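Local coordinates for protein autoinducer 2 sensor kinase/phosphatase luxQ (Vibrio cholerae, PDB 3C38) that senses autoinducer 2 through its periplasmic region by binding the autoinducer 2-LuxP complex, switching from histidine kinase to phosphatase activity in quorum sensing, at residues V116-S119 and G120-H123; R36-A39 and L40-H43; G103-Q106 and Q107-N110; L28-S31 and L32-F35. All coordinates share one frame; numbering follows the deposited sequence.

Contact 1. Residues V116-S119 and G120-H123; sequences VAIS and GNWH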
loop_
_atom_site.group_PDB
_atom_site.type_symbol
_atom_site.label_atom_id
_atom_site.label_comp_id
_atom_site.label_asym_id
_atom_site.label_seq_id
_atom_site.Cartn_x
_atom_site.Cartn_y
_atom_site.Cartn_z
ATOM N N VAL A 116 11.473 -1.000 7.925
ATOM C CA VAL A 116 11.759 -1.244 6.519
ATOM C C VAL A 116 13.265 -1.051 6.322
ATOM O O VAL A 116 13.707 -0.074 5.728
ATOM C CB VAL A 116 10.961 -0.265 5.630
ATOM C CG1 VAL A 116 11.236 -0.539 4.172
ATOM C CG2 VAL A 116 9.479 -0.403 5.913
ATOM N N ALA A 117 14.037 -2.004 6.837
ATOM C CA ALA A 117 15.495 -1.974 6.789
ATOM C C ALA A 117 16.119 -1.933 5.408
ATOM O O ALA A 117 16.901 -1.032 5.107
ATOM C CB ALA A 117 16.055 -3.161 7.558
ATOM N N ILE A 118 15.776 -2.902 4.566
ATOM C CA ILE A 118 16.346 -2.980 3.224
ATOM C C ILE A 118 15.581 -2.266 2.105
ATOM O O ILE A 118 14.392 -1.969 2.234
ATOM C CB ILE A 118 16.521 -4.436 2.826
ATOM C CG1 ILE A 118 15.145 -5.092 2.669
ATOM C CG2 ILE A 118 17.332 -5.154 3.899
ATOM C CD1 ILE A 118 15.191 -6.520 2.178
ATOM N N SER A 119 16.280 -2.010 1.000
ATOM C CA SER A 119 15.701 -1.325 -0.158
ATOM C C SER A 119 15.244 -2.311 -1.236
ATOM O O SER A 119 15.629 -3.487 -1.225
ATOM C CB SER A 119 16.732 -0.359 -0.781
ATOM O OG SER A 119 17.161 0.638 0.132
ATOM N N GLY A 120 14.422 -1.824 -2.163
ATOM C CA GLY A 120 13.962 -2.663 -3.257
ATOM C C GLY A 120 12.959 -3.749 -2.922
ATOM O O GLY A 120 12.654 -4.589 -3.773
ATOM N N ASN A 121 12.448 -3.747 -1.692
ATOM C CA ASN A 121 11.457 -4.740 -1.273
ATOM C C ASN A 121 10.313 -4.113 -0.491
ATOM O O ASN A 121 10.524 -3.276 0.384
ATOM C CB ASN A 121 12.094 -5.837 -0.415
ATOM C CG ASN A 121 12.925 -6.813 -1.231
ATOM O OD1 ASN A 121 12.871 -8.022 -1.003
ATOM N ND2 ASN A 121 13.707 -6.296 -2.175
ATOM N N TRP A 122 9.099 -4.521 -0.830
ATOM C CA TRP A 122 7.910 -4.030 -0.154
ATOM C C TRP A 122 7.860 -4.681 1.224
ATOM O O TRP A 122 8.239 -5.844 1.376
ATOM C CB TRP A 122 6.660 -4.406 -0.950
ATOM C CG TRP A 122 6.413 -3.528 -2.130
ATOM C CD1 TRP A 122 6.680 -3.808 -3.436
ATOM C CD2 TRP A 122 5.864 -2.207 -2.102
ATOM N NE1 TRP A 122 6.331 -2.736 -4.229
ATOM C CE2 TRP A 122 5.827 -1.739 -3.434
ATOM C CE3 TRP A 122 5.401 -1.368 -1.076
ATOM C CZ2 TRP A 122 5.341 -0.470 -3.772
ATOM C CZ3 TRP A 122 4.918 -0.110 -1.407
ATOM C CH2 TRP A 122 4.893 0.330 -2.750
ATOM N N HIS A 123 7.409 -3.929 2.221
ATOM C CA HIS A 123 7.309 -4.440 3.582
ATOM C C HIS A 123 5.895 -4.243 4.109
ATOM O O HIS A 123 5.360 -3.133 4.066
ATOM C CB HIS A 123 8.276 -3.702 4.511
ATOM C CG HIS A 123 9.713 -4.055 4.302
ATOM N ND1 HIS A 123 10.324 -5.111 4.947
ATOM C CD2 HIS A 123 10.661 -3.498 3.511
ATOM C CE1 HIS A 123 11.586 -5.185 4.564
ATOM N NE2 HIS A 123 11.816 -4.219 3.694
HETATM O O HOH W 1 12.101 -1.256 0.862
#

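Contact 2. Residues R36-A39 and L40-H43; sequences RLAA and LRIH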
loop_
_atom_site.group_PDB
_atom_site.type_symbol
_atom_site.label_atom_id
_atom_site.label_comp_id
_atom_site.label_asym_id
_atom_site.label_seq_id
_atom_site.Cartn_x
_atom_site.Cartn_y
_atom_site.Cartn_z
ATOM N N ARG A 36 -0.412 -3.408 -8.968
ATOM C CA ARG A 36 -0.445 -2.111 -8.295
ATOM C C ARG A 36 0.894 -1.801 -7.603
ATOM O O ARG A 36 1.392 -0.675 -7.667
ATOM C CB ARG A 36 -1.582 -2.059 -7.269
ATOM C CG ARG A 36 -1.699 -0.712 -6.586
ATOM C CD ARG A 36 -2.208 0.359 -7.568
ATOM N NE ARG A 36 -1.838 1.732 -7.198
ATOM C CZ ARG A 36 -2.096 2.311 -6.025
ATOM N NH1 ARG A 36 -2.737 1.653 -5.062
ATOM N NH2 ARG A 36 -1.707 3.563 -5.813
ATOM N N LEU A 37 1.471 -2.797 -6.937
ATOM C CA LEU A 37 2.755 -2.601 -6.258
ATOM C C LEU A 37 3.889 -2.296 -7.252
ATOM O O LEU A 37 4.770 -1.470 -6.973
ATOM C CB LEU A 37 3.102 -3.825 -5.398
ATOM C CG LEU A 37 2.646 -3.720 -3.935
ATOM C CD1 LEU A 37 1.177 -3.363 -3.875
ATOM C CD2 LEU A 37 2.907 -5.032 -3.213
ATOM N N ALA A 38 3.852 -2.959 -8.406
ATOM C CA ALA A 38 4.840 -2.738 -9.453
ATOM C C ALA A 38 4.777 -1.281 -9.935
ATOM O O ALA A 38 5.808 -0.620 -10.090
ATOM C CB ALA A 38 4.584 -3.692 -10.625
ATOM N N ALA A 39 3.571 -0.779 -10.171
ATOM C CA ALA A 39 3.421 0.600 -10.623
ATOM C C ALA A 39 4.059 1.576 -9.629
ATOM O O ALA A 39 4.762 2.505 -10.023
ATOM C CB ALA A 39 1.934 0.941 -10.812
ATOM N N LEU A 40 3.811 1.369 -8.338
ATOM C CA LEU A 40 4.367 2.255 -7.325
ATOM C C LEU A 40 5.876 2.128 -7.214
ATOM O O LEU A 40 6.568 3.119 -7.008
ATOM C CB LEU A 40 3.719 1.984 -5.969
ATOM C CG LEU A 40 2.304 2.550 -5.858
ATOM C CD1 LEU A 40 1.732 2.205 -4.519
ATOM C CD2 LEU A 40 2.329 4.061 -6.041
ATOM N N ARG A 41 6.377 0.906 -7.348
ATOM C CA ARG A 41 7.810 0.660 -7.276
ATOM C C ARG A 41 8.523 1.385 -8.419
ATOM O O ARG A 41 9.510 2.111 -8.202
ATOM C CB ARG A 41 8.086 -0.846 -7.358
ATOM C CG ARG A 41 9.545 -1.192 -7.657
ATOM C CD ARG A 41 9.810 -2.687 -7.535
ATOM N NE ARG A 41 8.967 -3.496 -8.415
ATOM C CZ ARG A 41 8.952 -3.410 -9.745
ATOM N NH1 ARG A 41 9.734 -2.542 -10.375
ATOM N NH2 ARG A 41 8.157 -4.209 -10.448
ATOM N N ILE A 42 8.012 1.183 -9.632
ATOM C CA ILE A 42 8.570 1.799 -10.830
ATOM C C ILE A 42 8.653 3.318 -10.699
ATOM O O ILE A 42 9.711 3.908 -10.914
ATOM C CB ILE A 42 7.732 1.434 -12.075
ATOM C CG1 ILE A 42 7.901 -0.056 -12.381
ATOM C CG2 ILE A 42 8.150 2.286 -13.267
ATOM C CD1 ILE A 42 6.990 -0.565 -13.498
ATOM N N HIS A 43 7.543 3.955 -10.350
ATOM C CA HIS A 43 7.550 5.399 -10.186
ATOM C C HIS A 43 8.478 5.822 -9.052
ATOM O O HIS A 43 9.195 6.810 -9.171
ATOM C CB HIS A 43 6.134 5.919 -9.945
ATOM C CG HIS A 43 5.235 5.754 -11.131
ATOM N ND1 HIS A 43 5.613 6.125 -12.404
ATOM C CD2 HIS A 43 3.984 5.241 -11.241
ATOM C CE1 HIS A 43 4.634 5.847 -13.248
ATOM N NE2 HIS A 43 3.638 5.311 -12.569
#

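Contact 3. Residues G103-Q106 and Q107-N110; sequences GIAQ and QELN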
loop_
_atom_site.group_PDB
_atom_site.type_symbol
_atom_site.label_atom_id
_atom_site.label_comp_id
_atom_site.label_asym_id
_atom_site.label_seq_id
_atom_site.Cartn_x
_atom_site.Cartn_y
_atom_site.Cartn_z
ATOM N N GLY A 103 -4.063 9.320 10.868
ATOM C CA GLY A 103 -3.940 9.186 12.307
ATOM C C GLY A 103 -2.626 8.558 12.718
ATOM O O GLY A 103 -2.514 7.992 13.809
ATOM N N ILE A 104 -1.638 8.642 11.831
ATOM C CA ILE A 104 -0.313 8.108 12.098
ATOM C C ILE A 104 0.496 9.226 12.750
ATOM O O ILE A 104 0.600 10.324 12.201
ATOM C CB ILE A 104 0.393 7.674 10.799
ATOM C CG1 ILE A 104 -0.456 6.632 10.066
ATOM C CG2 ILE A 104 1.751 7.098 11.127
ATOM C CD1 ILE A 104 0.138 6.155 8.755
ATOM N N ALA A 105 1.052 8.950 13.925
ATOM C CA ALA A 105 1.831 9.950 14.646
ATOM C C ALA A 105 3.248 10.034 14.111
ATOM O O ALA A 105 3.896 9.019 13.873
ATOM C CB ALA A 105 1.857 9.618 16.125
ATOM N N GLN A 106 3.726 11.257 13.935
ATOM C CA GLN A 106 5.068 11.495 13.422
ATOM C C GLN A 106 6.112 10.541 14.029
ATOM O O GLN A 106 7.041 10.114 13.346
ATOM C CB GLN A 106 5.458 12.947 13.704
ATOM C CG GLN A 106 6.521 13.522 12.775
ATOM C CD GLN A 106 6.048 13.634 11.333
ATOM O OE1 GLN A 106 4.900 13.993 11.067
ATOM N NE2 GLN A 106 6.940 13.344 10.394
ATOM N N GLN A 107 5.944 10.193 15.300
ATOM C CA GLN A 107 6.891 9.311 15.979
ATOM C C GLN A 107 6.803 7.866 15.514
ATOM O O GLN A 107 7.802 7.148 15.516
ATOM C CB GLN A 107 6.676 9.362 17.491
ATOM C CG GLN A 107 6.354 10.746 18.023
ATOM C CD GLN A 107 4.921 11.163 17.719
ATOM O OE1 GLN A 107 3.965 10.548 18.209
ATOM N NE2 GLN A 107 4.765 12.211 16.909
ATOM N N GLU A 108 5.607 7.426 15.136
ATOM C CA GLU A 108 5.430 6.060 14.652
ATOM C C GLU A 108 6.099 5.942 13.286
ATOM O O GLU A 108 6.603 4.884 12.910
ATOM C CB GLU A 108 3.942 5.718 14.539
ATOM C CG GLU A 108 3.231 5.552 15.879
ATOM C CD GLU A 108 3.924 4.554 16.787
ATOM O OE1 GLU A 108 4.362 3.497 16.287
ATOM O OE2 GLU A 108 4.025 4.822 18.004
ATOM N N LEU A 109 6.099 7.051 12.553
ATOM C CA LEU A 109 6.710 7.103 11.239
ATOM C C LEU A 109 8.209 6.833 11.400
ATOM O O LEU A 109 8.820 6.157 10.576
ATOM C CB LEU A 109 6.466 8.484 10.625
ATOM C CG LEU A 109 6.178 8.543 9.128
ATOM C CD1 LEU A 109 4.974 7.679 8.808
ATOM C CD2 LEU A 109 5.926 9.977 8.711
ATOM N N ASN A 110 8.789 7.352 12.483
ATOM C CA ASN A 110 10.211 7.166 12.773
ATOM C C ASN A 110 10.521 5.708 13.023
ATOM O O ASN A 110 11.580 5.204 12.644
ATOM C CB ASN A 110 10.617 7.973 14.010
ATOM C CG ASN A 110 11.077 9.369 13.671
ATOM O OD1 ASN A 110 12.184 9.561 13.174
ATOM N ND2 ASN A 110 10.223 10.355 13.928
#

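Contact 4. Residues L28-S31 and L32-F35; sequences LIQS and LFDF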
loop_
_atom_site.group_PDB
_atom_site.type_symbol
_atom_site.label_atom_id
_atom_site.label_comp_id
_atom_site.label_asym_id
_atom_site.label_seq_id
_atom_site.Cartn_x
_atom_site.Cartn_y
_atom_site.Cartn_z
ATOM N N LEU A 28 -5.099 -14.770 -10.340
ATOM C CA LEU A 28 -5.396 -13.492 -10.952
ATOM C C LEU A 28 -5.400 -12.372 -9.906
ATOM O O LEU A 28 -4.821 -11.303 -10.121
ATOM C CB LEU A 28 -6.753 -13.571 -11.659
ATOM C CG LEU A 28 -7.410 -12.270 -12.142
ATOM C CD1 LEU A 28 -6.469 -11.486 -13.070
ATOM C CD2 LEU A 28 -8.710 -12.625 -12.865
ATOM N N ILE A 29 -6.044 -12.623 -8.772
ATOM C CA ILE A 29 -6.113 -11.626 -7.709
ATOM C C ILE A 29 -4.713 -11.189 -7.293
ATOM O O ILE A 29 -4.436 -9.987 -7.129
ATOM C CB ILE A 29 -6.905 -12.174 -6.503
ATOM C CG1 ILE A 29 -8.390 -12.255 -6.890
ATOM C CG2 ILE A 29 -6.700 -11.289 -5.283
ATOM C CD1 ILE A 29 -9.268 -13.029 -5.931
ATOM N N GLN A 30 -3.831 -12.175 -7.152
ATOM C CA GLN A 30 -2.446 -11.932 -6.772
ATOM C C GLN A 30 -1.732 -11.074 -7.813
ATOM O O GLN A 30 -0.956 -10.181 -7.458
ATOM C CB GLN A 30 -1.699 -13.261 -6.617
ATOM C CG GLN A 30 -0.219 -13.118 -6.286
ATOM C CD GLN A 30 0.020 -12.521 -4.919
ATOM O OE1 GLN A 30 -0.467 -13.033 -3.915
ATOM N NE2 GLN A 30 0.774 -11.432 -4.871
ATOM N N SER A 31 -1.995 -11.341 -9.090
ATOM C CA SER A 31 -1.341 -10.585 -10.157
ATOM C C SER A 31 -1.850 -9.155 -10.182
ATOM O O SER A 31 -1.082 -8.215 -10.408
ATOM C CB SER A 31 -1.562 -11.244 -11.528
ATOM O OG SER A 31 -2.895 -11.081 -11.980
ATOM N N LEU A 32 -3.150 -8.992 -9.957
ATOM C CA LEU A 32 -3.723 -7.664 -9.929
ATOM C C LEU A 32 -3.078 -6.907 -8.770
ATOM O O LEU A 32 -2.716 -5.739 -8.911
ATOM C CB LEU A 32 -5.241 -7.757 -9.797
ATOM C CG LEU A 32 -5.888 -8.145 -11.142
ATOM C CD1 LEU A 32 -7.360 -8.488 -10.949
ATOM C CD2 LEU A 32 -5.743 -6.971 -12.134
ATOM N N PHE A 33 -2.891 -7.584 -7.641
ATOM C CA PHE A 33 -2.242 -6.980 -6.473
ATOM C C PHE A 33 -0.799 -6.609 -6.853
ATOM O O PHE A 33 -0.367 -5.470 -6.666
ATOM C CB PHE A 33 -2.243 -7.973 -5.314
ATOM C CG PHE A 33 -1.589 -7.463 -4.057
ATOM C CD1 PHE A 33 -0.449 -8.091 -3.550
ATOM C CD2 PHE A 33 -2.126 -6.381 -3.358
ATOM C CE1 PHE A 33 0.149 -7.644 -2.346
ATOM C CE2 PHE A 33 -1.540 -5.934 -2.171
ATOM C CZ PHE A 33 -0.400 -6.572 -1.665
ATOM N N ASP A 34 -0.060 -7.570 -7.397
ATOM C CA ASP A 34 1.323 -7.328 -7.823
ATOM C C ASP A 34 1.386 -6.134 -8.766
ATOM O O ASP A 34 2.273 -5.286 -8.658
ATOM C CB ASP A 34 1.894 -8.538 -8.570
ATOM C CG ASP A 34 2.009 -9.759 -7.704
ATOM O OD1 ASP A 34 2.055 -9.598 -6.465
ATOM O OD2 ASP A 34 2.073 -10.878 -8.266
ATOM N N PHE A 35 0.438 -6.076 -9.693
ATOM C CA PHE A 35 0.401 -4.989 -10.657
ATOM C C PHE A 35 0.413 -3.605 -9.994
ATOM O O PHE A 35 1.172 -2.720 -10.412
ATOM C CB PHE A 35 -0.819 -5.126 -11.579
ATOM C CG PHE A 35 -0.830 -4.129 -12.703
ATOM C CD1 PHE A 35 0.034 -4.276 -13.788
ATOM C CD2 PHE A 35 -1.648 -3.003 -12.644
ATOM C CE1 PHE A 35 0.090 -3.306 -14.803
ATOM C CE2 PHE A 35 -1.604 -2.026 -13.646
ATOM C CZ PHE A 35 -0.729 -2.179 -14.730
#

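Contact 1. Residues V116-S119 and G120-H123
The imidazole of His123 is the flat surface on which this turn closes. Val116 sets its CA over one ring face, 4.0 Å from the centroid and 14° off the normal, a CH-pi contact. At the ring edge, near its plane, Ile118 CG1 comes to 3.6 Å from His123 NE2. The two side chains cross at about a right angle. Ile118 CG1 stands between its own backbone N and carbonyl carbon (chi1 67°), which brings it to the ring edge. Its CD1 goes on to meet Asn121, 4.1 Å from CB. His123 NE2 is buried by the contact and has no partner in the model. The stretch is the connection from helix 106-115 to strand 123-127, an edge strand of the five-stranded antiparallel sheet in this Cache-type fold. A water lies inside the bend. It donates to Ile118 O at 2.8 Å and to Asn121 O at 2.6 Å, so it ties the two limbs together. Gly120 takes the turn with positive phi (72°). Further out, His123 pairs through its backbone with Met138 on strand 134-143. Trp122 gives its backbone N to Glu226 OE2, and a weak bond runs from Trp122 NE1 to Leu37 O.

Contact 2. Residues R36-A39 and L40-H43
Arg36 O, Leu37 O, Ala38 O and Ala39 O accept in turn from the backbone N of Leu40, Arg41, Ile42 and His43, the regular i to i+4 pattern of an alpha-helix. The bond from Ile42 N to Ala38 O is nearly straight, at 2.9 Å and 173°.

Arg36 lies beside Leu40, one turn on. Its chain bends at chi2 (70°), and this brings the guanidinium over the leucine. Leu40 CD1 sits over one face, toward the rim, 3.9 Å from Arg36 NH2. CD2 is also close, 4.1 Å from the same nitrogen. The contact is apolar packing against a flat charged group.

Arg41 does the reverse and folds back toward the preceding turn. Its chain is extended as far as CD and then bends at chi3 (58°). Ala38 O then lies over the centre of one guanidinium face, while Arg41 NH2 reaches Ala38 CB at 3.6 Å. The carbonyl oxygen is already taken by Ile42 N, and Ile42 CG1 rests 3.2 Å from Ala38 O as well. His43 puts CD2 close to Ala39 O, at 3.1 Å, with the ring turned obliquely to that oxygen.

The two leucines are buried. Leu37 and Leu40 pack on Ile159 of strand 153-160, and Leu37 also meets Leu137 of strand 134-143. Trp122 lies against Leu40 and Arg41, and Leu37 O takes a weak bond from its indole NE1. This part of helix 22-47 thus packs against the five-stranded antiparallel sheet.

Contact 3. Residues G103-Q106 and Q107-N110
The start of helix 106-115 is built here, with Ala105 at the N-cap. Ile104 just before the cap meets Leu109 four residues after it: Ile104 CG2 lies 4.0 Å from Leu109 CD1, and the two side chains cross at about a right angle. Ile104 CG2 is placed anti to its backbone N, and this turns the methyl toward the helix.

The first turn closes on two carbonyls. Ala105 O takes two donors. Glu108 N comes to 2.7 Å, well above the carbonyl plane, with a bent N-H...O angle of 132°. Leu109 N comes to 3.2 Å, nearly along the C=O axis. Gln106 O is approached by three donors, all weakly: Leu109 N at 3.3 Å, Asn110 N at 3.4 Å and Asn110 ND2 at 3.2 Å. The amide of Asn110 therefore folds back to the same oxygen that its own backbone N reaches.

Gln107 bends at chi2 (76°) and lays its terminal amide beside the cap residue, with CD 3.8 Å from Ala105 CB. Alanine has no polar group with which to cap the helix. The negative charge of Glu108, in the first turn, would probably be favourable next to the helix N-terminus; its OE2 also has a long, weak ion pair with Lys111.

Ile104 packs further on Leu83 and Thr127, and Leu109 on Phe85, which fixes the helix start against the five-stranded sheet. The apolar pair that brackets the cap, Ile104 with Leu109, is a hydrophobic staple.

Contact 4. Residues L28-S31 and L32-F35
Gln30 reaches along the helix to Asp34, one turn ahead. Its CB points away from the following turn, but the chain bends at chi2 (66°) and comes back. CG passes 3.8 Å from Asp34 OD2. CD lies 3.9 Å from Asp34 OD1. At the tip, Gln30 NE2 donates to Asp34 OD1 at 2.7 Å, with an N-H...O angle of 145°. The acceptor lies in the amide plane of Gln30. The donor meets OD1 on its syn side but stands 33° out of the carboxylate plane; the amide and carboxylate are also turned against each other. NE2 also sits at the edge of the Phe33 ring, 3.8 Å from CD1. The other amide atom, OE1, accepts from Glu224 N on strand 216-225. With both ends bonded, the amide is fixed in rotation.

On another side of the helix, Leu28 CD1 packs on Leu32 CD1 at 3.8 Å. Ser31 turns OG back to Leu28 O, 2.7 Å away, and that oxygen also takes Leu32 N at 2.9 Å. The serine hydroxyl thus shares a carbonyl that already serves the helix.

Phe33 packs on Leu223 and Val225, and Ile29 on Thr221, all of strand 216-225. The i to i+4 side-chain bond and the serine bonded to the carbonyl three residues back are both familiar alpha-helical motifs. Here they belong to the long N-terminal helix of a Cache-type sensor domain.

Overall arrangement
Along the chain the order is contact 4, contact 2, contact 3, contact 1. Contacts 4 and 2 are consecutive two-turn stretches of helix 22-47, with centres about 12 Å apart. Contact 4 faces the four-stranded sheet through strand 216-225, and contact 2 faces the five-stranded sheet. One helix therefore spans both sheet units of the periplasmic sensor region. Contacts 3 and 1 lie at the start of helix 106-115 and just after its end, about 18 Å apart between centres. Contact 1 touches contact 2 through Trp122. Contacts 3 and 4 are the most distant pair, about 29 Å between centres, on opposite sides of the chain's centre.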